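Local coordinates for alkaline serine protease (Pseudoalteromonas sp., PDB 1Y9Z), which probably cleaves peptide bonds in proteins as a subtilisin-like serine endopeptidase of a cold-adapted Antarctic bacterium, at residues Thr3-Gln8 with Gly81-Met86; Ala70-Ala75 with Ala371-Ser376. One frame throughout, in Å; residues are numbered along the deposited sequence.

Contacts 1 and 2 lie with their centres 9 Å apart and involve the C-terminal part of helix 65-74 (contact 2) and the loop that follows it (contact 1). Contact 1 lays the N-terminal segment 3-8 over that loop beside a calcium ion; contact 2 packs the helix end itself against helix 368-385. Two probable backbone hydrogen bonds join them. G84 N reaches A75 O at 2.9 Å. V85 N reaches T72 O at 3.0 Å. In addition, V82 CG2 meets A75 CB at 3.6 Å. Contact 2 is close to the active-site region: the side chain of P373 is about 8 Å from the bound phenylmethanesulfonic acid, while that of T72 is about 12 Å from the calcium ion of contact 1.

Contact 1 (Thr3-Gln8 with Gly81-Met86); sequences TTPWGQ and GVVGVM. With CA (calcium ion), chain C.
T3 N donates a nearly straight hydrogen bond to G81 O (2.9 Å, 173° at the hydrogen), tying the N-terminal arm to the calcium-binding loop of this subtilisin-like domain. One residue on, V82 O binds the calcium ion at 2.4 Å; E2, D39, I76, N78 and E80 are further ligands, so the ion joins the N-terminus to the loop much as the high-affinity site of subtilisins does. T3 O is buried with no hydrogen-bond partner; what faces it is V82 CA, 3.1 Å away in a CA-H...O contact. Van der Waals contacts make up the middle of the interface. P5, the N-cap residue of helix 6-10, crosses V82 at about a right angle, its CD set 4.1 Å from V82 CB. V83 CG2 lies 3.7 Å from T4 OG1; that methyl sits between its own backbone N and carbonyl carbon (chi1 -68°, which puts CG1 beside the N). Q8, in the first turn of the helix, extends to the loop: CG lies 3.3 Å from V83 O, and the bend at chi2 (-58°) brings CD beside V83 O and G84 C. Its amide is held from outside the pair, for NE2 hydrogen-bonds T72 O, which also probably receives V85 N. Two donors therefore grip one carbonyl oxygen near the end of helix 65-74. OE1 comes within 3.0 Å of V85 N without forming a hydrogen bond, the angle being poor, and also touches V85 CG2 at 3.5 Å.

Contact 2 (Ala70-Ala75 with Ala371-Ser376); sequences AGTIAA and ATPHVS
T72 and H374 make a CH-pi contact in the heart of the subtilase fold, where helix 65-74 runs beside helix 368-385. The first helix opens with H65 and the second with T368 and S369, all three lining the phenylmethanesulfonic acid pocket; H65 and S369 are consistent with the catalytic histidine and serine of the family. The axes of the two short helical segments approach to 8.3 Å, with a signed crossing angle of -29°. T72 CG2 stands over the imidazole centre, 3.4 Å from its centroid and 12° off the normal. The threonine has OG1 beside its own backbone N (chi1 -66°), and OG1 makes a weak hydrogen bond to H68 O, while CG2 is left to meet the neighbouring helix.

Apolar packing continues beside it. T72 CG2 also meets P373 CG at 3.8 Å, and I73 crosses the proline ring at about a right angle, its CG1 3.6 Å from P373 CB. A loose van der Waals approach brings I73 CD1 to 4.0 Å from the S376 hydroxyl, OG. The ring of P373 thus fits against both T72 and I73, at the place where helix 368-385 is kinked because the proline N has no bond to the preceding turn.

No hydrogen bond crosses between the segments; the polar ends are served elsewhere. H374 ND1 bonds to M370 O one turn back, which helps fix the ring's rotation, and S376 OG bonds to T127 OG1. An alanine in place of H374 would probably leave T72 CG2 without its aromatic face and M370 O without its side-chain partner. The join between the helices therefore depends on close fit, with methyl and methylene groups set against two rings.

Contact 1 (Thr3-Gln8 with Gly81-Met86)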
loop_
_atom_site.group_PDB
_atom_site.type_symbol
_atom_site.label_atom_id
_atom_site.label_comp_id
_atom_site.label_asym_id
_atom_site.label_seq_id
_atom_site.Cartn_x
_atom_site.Cartn_y
_atom_site.Cartn_z
ATOM N N THR A 3 12.547 -8.476 2.934
ATOM C CA THR A 3 11.921 -8.420 1.622
ATOM C C THR A 3 11.720 -6.991 1.133
ATOM O O THR A 3 11.463 -6.080 1.922
ATOM C CB THR A 3 10.543 -9.130 1.642
ATOM O OG1 THR A 3 10.731 -10.526 1.901
ATOM C CG2 THR A 3 9.826 -8.967 0.308
ATOM N N THR A 4 11.865 -6.802 -0.175
ATOM C CA THR A 4 11.656 -5.502 -0.792
ATOM C C THR A 4 10.316 -5.588 -1.520
ATOM O O THR A 4 10.220 -6.201 -2.586
ATOM C CB THR A 4 12.763 -5.169 -1.818
ATOM O OG1 THR A 4 14.027 -5.076 -1.150
ATOM C CG2 THR A 4 12.471 -3.844 -2.505
ATOM N N PRO A 5 9.257 -4.991 -0.945
ATOM C CA PRO A 5 7.940 -5.034 -1.591
ATOM C C PRO A 5 8.006 -4.467 -3.005
ATOM O O PRO A 5 8.781 -3.546 -3.271
ATOM C CB PRO A 5 7.063 -4.204 -0.651
ATOM C CG PRO A 5 8.040 -3.258 -0.015
ATOM C CD PRO A 5 9.226 -4.149 0.261
ATOM N N TRP A 6 7.193 -5.016 -3.904
ATOM C CA TRP A 6 7.199 -4.584 -5.300
ATOM C C TRP A 6 7.103 -3.076 -5.493
ATOM O O TRP A 6 7.756 -2.523 -6.374
ATOM C CB TRP A 6 6.083 -5.274 -6.098
ATOM C CG TRP A 6 4.684 -4.809 -5.790
ATOM C CD1 TRP A 6 3.827 -5.326 -4.859
ATOM C CD2 TRP A 6 3.977 -3.739 -6.433
ATOM N NE1 TRP A 6 2.629 -4.648 -4.885
ATOM C CE2 TRP A 6 2.696 -3.668 -5.841
ATOM C CE3 TRP A 6 4.303 -2.834 -7.452
ATOM C CZ2 TRP A 6 1.736 -2.726 -6.237
ATOM C CZ3 TRP A 6 3.348 -1.894 -7.847
ATOM C CH2 TRP A 6 2.080 -1.852 -7.238
ATOM N N GLY A 7 6.300 -2.412 -4.670
ATOM C CA GLY A 7 6.148 -0.974 -4.798
ATOM C C GLY A 7 7.457 -0.220 -4.671
ATOM O O GLY A 7 7.690 0.767 -5.374
ATOM N N GLN A 8 8.320 -0.678 -3.769
ATOM C CA GLN A 8 9.610 -0.030 -3.557
ATOM C C GLN A 8 10.477 -0.087 -4.807
ATOM O O GLN A 8 11.184 0.866 -5.128
ATOM C CB GLN A 8 10.358 -0.696 -2.401
ATOM C CG GLN A 8 9.692 -0.554 -1.039
ATOM C CD GLN A 8 9.481 0.889 -0.634
ATOM O OE1 GLN A 8 10.330 1.746 -0.885
ATOM N NE2 GLN A 8 8.352 1.163 0.015
ATOM N N GLY A 81 12.028 -8.170 8.122
ATOM C CA GLY A 81 10.876 -7.408 7.678
ATOM C C GLY A 81 10.969 -6.886 6.259
ATOM O O GLY A 81 11.190 -7.649 5.317
ATOM N N VAL A 82 10.797 -5.577 6.102
ATOM C CA VAL A 82 10.843 -4.951 4.785
ATOM C C VAL A 82 11.747 -3.720 4.792
ATOM O O VAL A 82 12.532 -3.516 5.723
ATOM C CB VAL A 82 9.416 -4.533 4.331
ATOM C CG1 VAL A 82 8.523 -5.762 4.230
ATOM C CG2 VAL A 82 8.823 -3.536 5.314
ATOM N N VAL A 83 11.642 -2.916 3.736
ATOM C CA VAL A 83 12.405 -1.680 3.601
ATOM C C VAL A 83 11.491 -0.624 2.990
ATOM O O VAL A 83 10.659 -0.933 2.132
ATOM C CB VAL A 83 13.646 -1.852 2.680
ATOM C CG1 VAL A 83 14.662 -2.751 3.348
ATOM C CG2 VAL A 83 13.233 -2.428 1.337
ATOM N N GLY A 84 11.631 0.612 3.461
ATOM C CA GLY A 84 10.832 1.705 2.939
ATOM C C GLY A 84 11.616 2.493 1.901
ATOM O O GLY A 84 12.750 2.139 1.569
ATOM N N VAL A 85 11.023 3.569 1.395
ATOM C CA VAL A 85 11.679 4.389 0.383
ATOM C C VAL A 85 13.038 4.901 0.860
ATOM O O VAL A 85 14.006 4.910 0.096
ATOM C CB VAL A 85 10.791 5.587 -0.027
ATOM C CG1 VAL A 85 11.517 6.445 -1.053
ATOM C CG2 VAL A 85 9.478 5.083 -0.605
ATOM N N MET A 86 13.099 5.330 2.119
ATOM C CA MET A 86 14.334 5.830 2.737
ATOM C C MET A 86 14.527 4.946 3.967
ATOM O O MET A 86 14.088 5.281 5.067
ATOM C CB MET A 86 14.160 7.295 3.137
ATOM C CG MET A 86 13.819 8.197 1.950
ATOM S SD MET A 86 13.470 9.909 2.390
ATOM C CE MET A 86 11.790 9.746 3.013
HETATM CA CA CA C . 13.709 -4.192 7.690
#

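Contact 2 (Ala70-Ala75 with Ala371-Ser376)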
loop_
_atom_site.group_PDB
_atom_site.type_symbol
_atom_site.label_atom_id
_atom_site.label_comp_id
_atom_site.label_asym_id
_atom_site.label_seq_id
_atom_site.Cartn_x
_atom_site.Cartn_y
_atom_site.Cartn_z
ATOM N N ALA A 70 3.929 4.654 7.496
ATOM C CA ALA A 70 5.295 4.977 7.905
ATOM C C ALA A 70 6.292 3.944 7.388
ATOM O O ALA A 70 7.394 4.294 6.962
ATOM C CB ALA A 70 5.379 5.069 9.425
ATOM N N GLY A 71 5.906 2.669 7.428
ATOM C CA GLY A 71 6.782 1.615 6.946
ATOM C C GLY A 71 7.088 1.759 5.465
ATOM O O GLY A 71 8.195 1.458 5.016
ATOM N N THR A 72 6.110 2.215 4.688
ATOM C CA THR A 72 6.327 2.392 3.257
ATOM C C THR A 72 7.347 3.506 3.016
ATOM O O THR A 72 8.157 3.438 2.087
ATOM C CB THR A 72 5.003 2.726 2.542
ATOM O OG1 THR A 72 4.132 1.593 2.614
ATOM C CG2 THR A 72 5.253 3.074 1.080
ATOM N N ILE A 73 7.311 4.520 3.872
ATOM C CA ILE A 73 8.221 5.655 3.775
ATOM C C ILE A 73 9.619 5.357 4.309
ATOM O O ILE A 73 10.619 5.753 3.699
ATOM C CB ILE A 73 7.668 6.872 4.560
ATOM C CG1 ILE A 73 6.406 7.398 3.875
ATOM C CG2 ILE A 73 8.725 7.969 4.656
ATOM C CD1 ILE A 73 5.631 8.405 4.703
ATOM N N ALA A 74 9.699 4.650 5.433
ATOM C CA ALA A 74 11.000 4.411 6.035
ATOM C C ALA A 74 11.238 3.140 6.843
ATOM O O ALA A 74 11.977 3.179 7.828
ATOM C CB ALA A 74 11.373 5.625 6.886
ATOM N N ALA A 75 10.630 2.021 6.464
ATOM C CA ALA A 75 10.905 0.784 7.197
ATOM C C ALA A 75 12.426 0.618 7.099
ATOM O O ALA A 75 13.008 0.761 6.022
ATOM C CB ALA A 75 10.193 -0.398 6.558
ATOM N N ALA A 371 -0.535 4.222 -1.652
ATOM C CA ALA A 371 0.178 4.813 -2.778
ATOM C C ALA A 371 0.795 6.141 -2.341
ATOM O O ALA A 371 1.920 6.479 -2.721
ATOM C CB ALA A 371 -0.787 5.041 -3.941
ATOM N N THR A 372 0.054 6.882 -1.524
ATOM C CA THR A 372 0.495 8.182 -1.041
ATOM C C THR A 372 1.900 8.192 -0.422
ATOM O O THR A 372 2.733 9.007 -0.815
ATOM C CB THR A 372 -0.552 8.765 -0.063
ATOM O OG1 THR A 372 -1.782 8.971 -0.775
ATOM C CG2 THR A 372 -0.091 10.100 0.504
ATOM N N PRO A 373 2.188 7.300 0.548
ATOM C CA PRO A 373 3.532 7.302 1.139
ATOM C C PRO A 373 4.640 6.945 0.148
ATOM O O PRO A 373 5.801 7.308 0.356
ATOM C CB PRO A 373 3.413 6.303 2.295
ATOM C CG PRO A 373 2.293 5.404 1.874
ATOM C CD PRO A 373 1.305 6.373 1.272
ATOM N N HIS A 374 4.300 6.228 -0.920
ATOM C CA HIS A 374 5.314 5.912 -1.924
ATOM C C HIS A 374 5.681 7.234 -2.590
ATOM O O HIS A 374 6.852 7.528 -2.821
ATOM C CB HIS A 374 4.782 4.949 -2.995
ATOM C CG HIS A 374 4.753 3.512 -2.573
ATOM N ND1 HIS A 374 3.661 2.935 -1.963
ATOM C CD2 HIS A 374 5.680 2.531 -2.691
ATOM C CE1 HIS A 374 3.914 1.659 -1.727
ATOM N NE2 HIS A 374 5.132 1.388 -2.159
ATOM N N VAL A 375 4.663 8.036 -2.889
ATOM C CA VAL A 375 4.867 9.325 -3.539
ATOM C C VAL A 375 5.559 10.345 -2.639
ATOM O O VAL A 375 6.509 11.004 -3.064
ATOM C CB VAL A 375 3.516 9.902 -4.050
ATOM C CG1 VAL A 375 3.708 11.312 -4.589
ATOM C CG2 VAL A 375 2.956 9.002 -5.142
ATOM N N SER A 376 5.101 10.478 -1.399
ATOM C CA SER A 376 5.715 11.436 -0.488
ATOM C C SER A 376 7.105 10.973 -0.059
ATOM O O SER A 376 7.993 11.794 0.169
ATOM C CB SER A 376 4.821 11.672 0.738
ATOM O OG SER A 376 4.583 10.478 1.458
#